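Local coordinates for protein ubiquitin-activating enzyme E1-like (Saccharomyces cerevisiae, PDB 3ONH) that serves as the Uba2 subunit of the E1 enzyme that activates the ubiquitin-like modifier SMT3 (yeast SUMO), here as its ubiquitin-fold domain, at residues V9-M20 with L93-C104. Sequence-based numbering, arbitrary orientation.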
ATOM      1  N   VAL A   9      -7.726  -4.230  -5.908  1.00  8.21           N
ATOM      2  CA  VAL A   9      -7.478  -3.032  -6.690  1.00  7.38           C
ATOM      3  C   VAL A   9      -7.785  -1.790  -5.864  1.00  8.65           C
ATOM      4  O   VAL A   9      -8.849  -1.684  -5.257  1.00 10.10           O
ATOM      5  CB  VAL A   9      -8.344  -3.001  -7.971  1.00  4.01           C
ATOM      6  CG1 VAL A   9      -8.232  -1.649  -8.669  1.00  3.10           C
ATOM      7  CG2 VAL A   9      -7.947  -4.116  -8.912  1.00  6.54           C
ATOM      8  N   ILE A  10      -6.838  -0.859  -5.836  1.00  6.81           N
ATOM      9  CA  ILE A  10      -7.085   0.466  -5.285  1.00  9.25           C
ATOM     10  C   ILE A  10      -7.558   1.384  -6.399  1.00 18.88           C
ATOM     11  O   ILE A  10      -6.879   1.533  -7.412  1.00 12.32           O
ATOM     12  CB  ILE A  10      -5.815   1.056  -4.648  1.00 10.38           C
ATOM     13  CG1 ILE A  10      -5.382   0.218  -3.447  1.00  8.24           C
ATOM     14  CG2 ILE A  10      -6.050   2.481  -4.218  1.00 10.34           C
ATOM     15  CD1 ILE A  10      -4.080   0.678  -2.818  1.00 11.65           C
ATOM     16  N   LYS A  11      -8.726   1.994  -6.214  1.00 12.18           N
ATOM     17  CA  LYS A  11      -9.242   2.977  -7.164  1.00 17.26           C
ATOM     18  C   LYS A  11      -8.820   4.389  -6.759  1.00 19.09           C
ATOM     19  O   LYS A  11      -9.299   4.931  -5.760  1.00 16.49           O
ATOM     20  CB  LYS A  11     -10.767   2.894  -7.255  1.00 18.33           C
ATOM     21  CG  LYS A  11     -11.299   1.531  -7.681  1.00 19.03           C
ATOM     22  CD  LYS A  11     -12.804   1.440  -7.435  1.00 38.60           C
ATOM     23  CE  LYS A  11     -13.355   0.064  -7.783  1.00 47.76           C
ATOM     24  NZ  LYS A  11     -13.111  -0.273  -9.213  1.00 43.19           N
ATOM     25  N   LEU A  12      -7.921   4.972  -7.548  1.00 22.40           N
ATOM     26  CA  LEU A  12      -7.347   6.286  -7.273  1.00 13.85           C
ATOM     27  C   LEU A  12      -7.690   7.258  -8.378  1.00 20.53           C
ATOM     28  O   LEU A  12      -7.628   6.909  -9.552  1.00 36.26           O
ATOM     29  CB  LEU A  12      -5.820   6.189  -7.196  1.00 13.77           C
ATOM     30  CG  LEU A  12      -5.153   5.966  -5.845  1.00 22.05           C
ATOM     31  CD1 LEU A  12      -3.769   5.394  -6.052  1.00 34.98           C
ATOM     32  CD2 LEU A  12      -5.083   7.268  -5.073  1.00 14.32           C
ATOM     33  N   SER A  13      -8.045   8.482  -8.004  1.00 11.34           N
ATOM     34  CA  SER A  13      -8.133   9.562  -8.968  1.00 11.26           C
ATOM     35  C   SER A  13      -6.727  10.108  -9.210  1.00 13.44           C
ATOM     36  O   SER A  13      -5.834   9.944  -8.380  1.00 13.42           O
ATOM     37  CB  SER A  13      -9.079  10.661  -8.477  1.00 14.72           C
ATOM     38  OG  SER A  13      -8.641  11.223  -7.253  1.00 14.40           O
ATOM     39  N   SER A  14      -6.526  10.745 -10.355  1.00 14.10           N
ATOM     40  CA  SER A  14      -5.215  11.258 -10.728  1.00 15.36           C
ATOM     41  C   SER A  14      -4.681  12.260  -9.717  1.00 19.02           C
ATOM     42  O   SER A  14      -3.513  12.221  -9.345  1.00 21.13           O
ATOM     43  CB  SER A  14      -5.287  11.910 -12.105  1.00 26.26           C
ATOM     44  OG  SER A  14      -5.969  11.070 -13.020  1.00 37.16           O
ATOM     45  N   ASP A  15      -5.543  13.171  -9.285  1.00 23.85           N
ATOM     46  CA  ASP A  15      -5.149  14.203  -8.341  1.00 15.22           C
ATOM     47  C   ASP A  15      -4.712  13.579  -7.035  1.00 12.25           C
ATOM     48  O   ASP A  15      -3.972  14.186  -6.268  1.00 38.26           O
ATOM     49  CB  ASP A  15      -6.311  15.155  -8.075  1.00 29.34           C
ATOM     50  CG  ASP A  15      -7.467  14.477  -7.363  1.00 16.76           C
ATOM     51  OD1 ASP A  15      -7.807  13.335  -7.726  1.00 27.79           O
ATOM     52  OD2 ASP A  15      -8.045  15.093  -6.445  1.00 46.48           O
ATOM     53  N   CYS A  16      -5.177  12.361  -6.783  1.00 21.82           N
ATOM     54  CA  CYS A  16      -4.888  11.691  -5.524  1.00 13.80           C
ATOM     55  C   CYS A  16      -3.476  11.098  -5.497  1.00  9.65           C
ATOM     56  O   CYS A  16      -2.773  11.189  -4.498  1.00 14.96           O
ATOM     57  CB  CYS A  16      -5.934  10.617  -5.231  1.00 17.03           C
ATOM     58  SG  CYS A  16      -5.866   9.993  -3.548  1.00 28.24           S
ATOM     59  N   LEU A  17      -3.059  10.494  -6.599  1.00 15.06           N
ATOM     60  CA  LEU A  17      -1.699  10.006  -6.686  1.00 16.33           C
ATOM     61  C   LEU A  17      -0.744  11.167  -6.438  1.00  9.34           C
ATOM     62  O   LEU A  17       0.293  11.002  -5.799  1.00 19.03           O
ATOM     63  CB  LEU A  17      -1.436   9.396  -8.060  1.00 18.31           C
ATOM     64  CG  LEU A  17      -0.246   8.437  -8.149  1.00 12.89           C
ATOM     65  CD1 LEU A  17      -0.591   7.080  -7.568  1.00 19.22           C
ATOM     66  CD2 LEU A  17       0.200   8.292  -9.588  1.00 24.58           C
ATOM     67  N   ASN A  18      -1.111  12.342  -6.933  1.00 16.13           N
ATOM     68  CA  ASN A  18      -0.240  13.510  -6.874  1.00 17.99           C
ATOM     69  C   ASN A  18      -0.225  14.231  -5.535  1.00 22.25           C
ATOM     70  O   ASN A  18       0.649  15.058  -5.299  1.00 26.18           O
ATOM     71  CB  ASN A  18      -0.601  14.516  -7.972  1.00  9.57           C
ATOM     72  CG  ASN A  18      -0.478  13.937  -9.367  1.00 13.15           C
ATOM     73  OD1 ASN A  18       0.125  12.884  -9.566  1.00 38.01           O
ATOM     74  ND2 ASN A  18      -1.050  14.628 -10.342  1.00 48.25           N
ATOM     75  N   LYS A  19      -1.184  13.939  -4.663  1.00 18.60           N
ATOM     76  CA  LYS A  19      -1.265  14.657  -3.392  1.00 12.43           C
ATOM     77  C   LYS A  19      -1.100  13.755  -2.179  1.00  8.63           C
ATOM     78  O   LYS A  19      -0.712  14.214  -1.109  1.00 15.52           O
ATOM     79  CB  LYS A  19      -2.588  15.404  -3.273  1.00 12.04           C
ATOM     80  CG  LYS A  19      -3.791  14.495  -3.109  1.00 29.29           C
ATOM     81  CD  LYS A  19      -5.069  15.302  -2.969  1.00 40.61           C
ATOM     82  CE  LYS A  19      -5.135  16.368  -4.049  1.00 13.66           C
ATOM     83  NZ  LYS A  19      -6.365  17.223  -3.982  1.00 26.56           N
ATOM     84  N   MET A  20      -1.402  12.473  -2.355  1.00 13.95           N
ATOM     85  CA  MET A  20      -1.375  11.511  -1.269  1.00 10.41           C
ATOM     86  C   MET A  20       0.054  11.293  -0.789  1.00 14.11           C
ATOM     87  O   MET A  20       0.926  10.918  -1.572  1.00 11.45           O
ATOM     88  CB  MET A  20      -1.962  10.186  -1.751  1.00 17.91           C
ATOM     89  CG  MET A  20      -3.154   9.683  -0.959  1.00 42.20           C
ATOM     90  SD  MET A  20      -2.708   9.196   0.712  1.00 28.81           S
ATOM     91  CE  MET A  20      -4.095   8.151   1.146  1.00 15.91           C
ATOM     92  N   LEU A  93      -2.692  -0.474  -8.331  1.00  8.82           N
ATOM     93  CA  LEU A  93      -3.111   0.920  -8.388  1.00  5.05           C
ATOM     94  C   LEU A  93      -3.825   1.225  -9.695  1.00  9.76           C
ATOM     95  O   LEU A  93      -3.210   1.273 -10.765  1.00 10.13           O
ATOM     96  CB  LEU A  93      -1.920   1.874  -8.226  1.00  7.52           C
ATOM     97  CG  LEU A  93      -1.031   1.697  -6.999  1.00 16.19           C
ATOM     98  CD1 LEU A  93      -0.047   2.853  -6.879  1.00 14.04           C
ATOM     99  CD2 LEU A  93      -1.891   1.608  -5.753  1.00 26.72           C
ATOM    100  N   ASP A  94      -5.131   1.437  -9.594  1.00  5.06           N
ATOM    101  CA  ASP A  94      -5.976   1.770 -10.744  1.00 13.68           C
ATOM    102  C   ASP A  94      -6.274   3.268 -10.788  1.00 39.41           C
ATOM    103  O   ASP A  94      -7.255   3.739 -10.212  1.00 19.88           O
ATOM    104  CB  ASP A  94      -7.275   0.959 -10.679  1.00 14.41           C
ATOM    105  CG  ASP A  94      -8.279   1.360 -11.744  1.00 33.08           C
ATOM    106  OD1 ASP A  94      -7.912   2.102 -12.678  1.00 34.57           O
ATOM    107  OD2 ASP A  94      -9.446   0.920 -11.649  1.00 24.89           O
ATOM    108  N   VAL A  95      -5.411   4.015 -11.469  1.00 11.40           N
ATOM    109  CA  VAL A  95      -5.581   5.452 -11.604  1.00 15.95           C
ATOM    110  C   VAL A  95      -6.494   5.747 -12.795  1.00 32.55           C
ATOM    111  O   VAL A  95      -6.110   5.576 -13.952  1.00 27.93           O
ATOM    112  CB  VAL A  95      -4.223   6.145 -11.746  1.00 10.57           C
ATOM    113  CG1 VAL A  95      -4.400   7.617 -12.075  1.00 37.80           C
ATOM    114  CG2 VAL A  95      -3.425   5.965 -10.466  1.00  5.79           C
ATOM    115  N   ASP A  96      -7.712   6.181 -12.497  1.00 61.18           N
ATOM    116  CA  ASP A  96      -8.765   6.248 -13.501  1.00 88.44           C
ATOM    117  C   ASP A  96      -9.315   7.656 -13.725  1.00111.20           C
ATOM    118  O   ASP A  96      -9.568   8.398 -12.775  1.00118.55           O
ATOM    119  CB  ASP A  96      -9.897   5.297 -13.103  1.00 94.44           C
ATOM    120  CG  ASP A  96     -11.057   5.333 -14.069  1.00105.19           C
ATOM    121  OD1 ASP A  96     -10.857   5.724 -15.236  1.00117.28           O
ATOM    122  OD2 ASP A  96     -12.173   4.960 -13.654  1.00103.47           O
ATOM    123  N   ASP A  97      -9.493   8.008 -14.993  1.00128.34           N
ATOM    124  CA  ASP A  97     -10.194   9.227 -15.370  1.00125.35           C
ATOM    125  C   ASP A  97     -11.469   8.851 -16.118  1.00128.63           C
ATOM    126  O   ASP A  97     -11.431   8.102 -17.094  1.00132.08           O
ATOM    127  CB  ASP A  97      -9.306  10.115 -16.241  1.00121.63           C
ATOM    128  N   GLU A  98     -12.594   9.379 -15.656  1.00132.16           N
ATOM    129  CA  GLU A  98     -12.581  10.339 -14.565  1.00138.64           C
ATOM    130  C   GLU A  98     -13.263   9.814 -13.310  1.00124.69           C
ATOM    131  O   GLU A  98     -14.486   9.863 -13.192  1.00119.48           O
ATOM    132  CB  GLU A  98     -13.224  11.643 -15.008  1.00162.40           C
ATOM    133  N   LEU A  99     -12.470   9.304 -12.376  1.00120.29           N
ATOM    134  CA  LEU A  99     -12.964   9.093 -11.028  1.00110.13           C
ATOM    135  C   LEU A  99     -13.172  10.475 -10.438  1.00104.42           C
ATOM    136  O   LEU A  99     -12.531  11.434 -10.865  1.00100.54           O
ATOM    137  CB  LEU A  99     -11.958   8.313 -10.181  1.00105.36           C
ATOM    138  CG  LEU A  99     -12.006   6.789 -10.270  1.00 98.90           C
ATOM    139  CD1 LEU A  99     -11.018   6.169  -9.297  1.00 95.98           C
ATOM    140  CD2 LEU A  99     -13.410   6.279  -9.998  1.00 95.77           C
ATOM    141  N   PRO A 100     -14.079  10.592  -9.466  1.00100.82           N
ATOM    142  CA  PRO A 100     -14.261  11.885  -8.809  1.00 90.71           C
ATOM    143  C   PRO A 100     -12.965  12.332  -8.148  1.00 63.59           C
ATOM    144  O   PRO A 100     -12.129  11.494  -7.814  1.00 63.78           O
ATOM    145  CB  PRO A 100     -15.314  11.590  -7.747  1.00107.43           C
ATOM    146  CG  PRO A 100     -16.043  10.399  -8.247  1.00110.61           C
ATOM    147  CD  PRO A 100     -15.026   9.578  -8.969  1.00106.78           C
ATOM    148  N   CYS A 101     -12.796  13.635  -7.975  1.00 34.87           N
ATOM    149  CA  CYS A 101     -11.583  14.165  -7.369  1.00 14.87           C
ATOM    150  C   CYS A 101     -11.383  13.610  -5.968  1.00 16.60           C
ATOM    151  O   CYS A 101     -12.344  13.280  -5.277  1.00 31.82           O
ATOM    152  CB  CYS A 101     -11.624  15.689  -7.335  1.00 29.15           C
ATOM    153  SG  CYS A 101     -11.433  16.449  -8.957  1.00 51.36           S
ATOM    154  N   ASN A 102     -10.125  13.493  -5.558  1.00 12.42           N
ATOM    155  CA  ASN A 102      -9.807  13.058  -4.209  1.00 11.83           C
ATOM    156  C   ASN A 102     -10.484  11.739  -3.877  1.00 16.73           C
ATOM    157  O   ASN A 102     -11.065  11.575  -2.809  1.00 25.72           O
ATOM    158  CB  ASN A 102     -10.208  14.133  -3.200  1.00 24.23           C
ATOM    159  CG  ASN A 102      -9.527  15.458  -3.471  1.00 10.28           C
ATOM    160  OD1 ASN A 102      -8.306  15.527  -3.562  1.00 23.03           O
ATOM    161  ND2 ASN A 102     -10.315  16.514  -3.610  1.00 13.95           N
ATOM    162  N   THR A 103     -10.411  10.805  -4.815  1.00 14.34           N
ATOM    163  CA  THR A 103     -10.867   9.455  -4.575  1.00  9.07           C
ATOM    164  C   THR A 103      -9.639   8.601  -4.299  1.00 35.39           C
ATOM    165  O   THR A 103      -8.671   8.628  -5.054  1.00 15.76           O
ATOM    166  CB  THR A 103     -11.629   8.887  -5.787  1.00 13.13           C
ATOM    167  OG1 THR A 103     -12.704   9.767  -6.130  1.00 22.34           O
ATOM    168  CG2 THR A 103     -12.196   7.516  -5.476  1.00 22.50           C
ATOM    169  N   CYS A 104      -9.668   7.881  -3.189  1.00 16.73           N
ATOM    170  CA  CYS A 104      -8.692   6.838  -2.934  1.00  8.72           C
ATOM    171  C   CYS A 104      -9.421   5.698  -2.273  1.00 15.16           C
ATOM    172  O   CYS A 104      -9.489   5.620  -1.052  1.00 33.23           O
ATOM    173  CB  CYS A 104      -7.570   7.325  -2.028  1.00 24.93           C
ATOM    174  SG  CYS A 104      -6.381   6.024  -1.615  1.00 33.82           S
TER
HETATM  175  O   HOH W   1     -12.428   0.712 -11.986  1.00 39.07           O
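The side chains of Asp15 and Asn102 cross at about a right angle, with the carboxylate and amide planes 52° apart. The backbone N-H of Asn102 is shared by the syn lone pairs of both Asp15 oxygens, at 3.2 Å to OD1 and 2.8 Å to OD2. The Asn102 side chain folds back, and its OD1 takes Lys19 NZ in the amide plane, on a lone pair, at 2.6 Å. Lys19 NZ also makes a long salt bridge to Asp15 OD2, and its charge probably eases the approach of Asp15 OD2 and Asn102 OD1, 2.9 Å apart and not hydrogen-bonded. At Asp15, CG sits between the backbone N and carbonyl carbon (chi1 66°), which sets both oxygens within bonding distance of Asn102 N; an alanine here would probably leave the N-H of Asn102 without its acceptor and Lys19 without its carboxylate. Two residues back, Ser13 at the N-cap position exchanges bonds with Thr103: its N reaches Thr103 O, and its OG accepts from Thr103 N. In this ubiquitin-fold domain, strand 9-12 runs parallel to strand 93-95, as the paired central strands of a beta-grasp do, and bonds from Asp94 N to Ile10 O and Asp96 N to Leu12 O zip them together. Cys104 joins on the other edge, antiparallel to Leu12, with CB 3.5 Å from Cys16 SG and its own SG against Leu12 CD2 and Met20 CE, while Leu28 of helix 22-33 also touches Cys104.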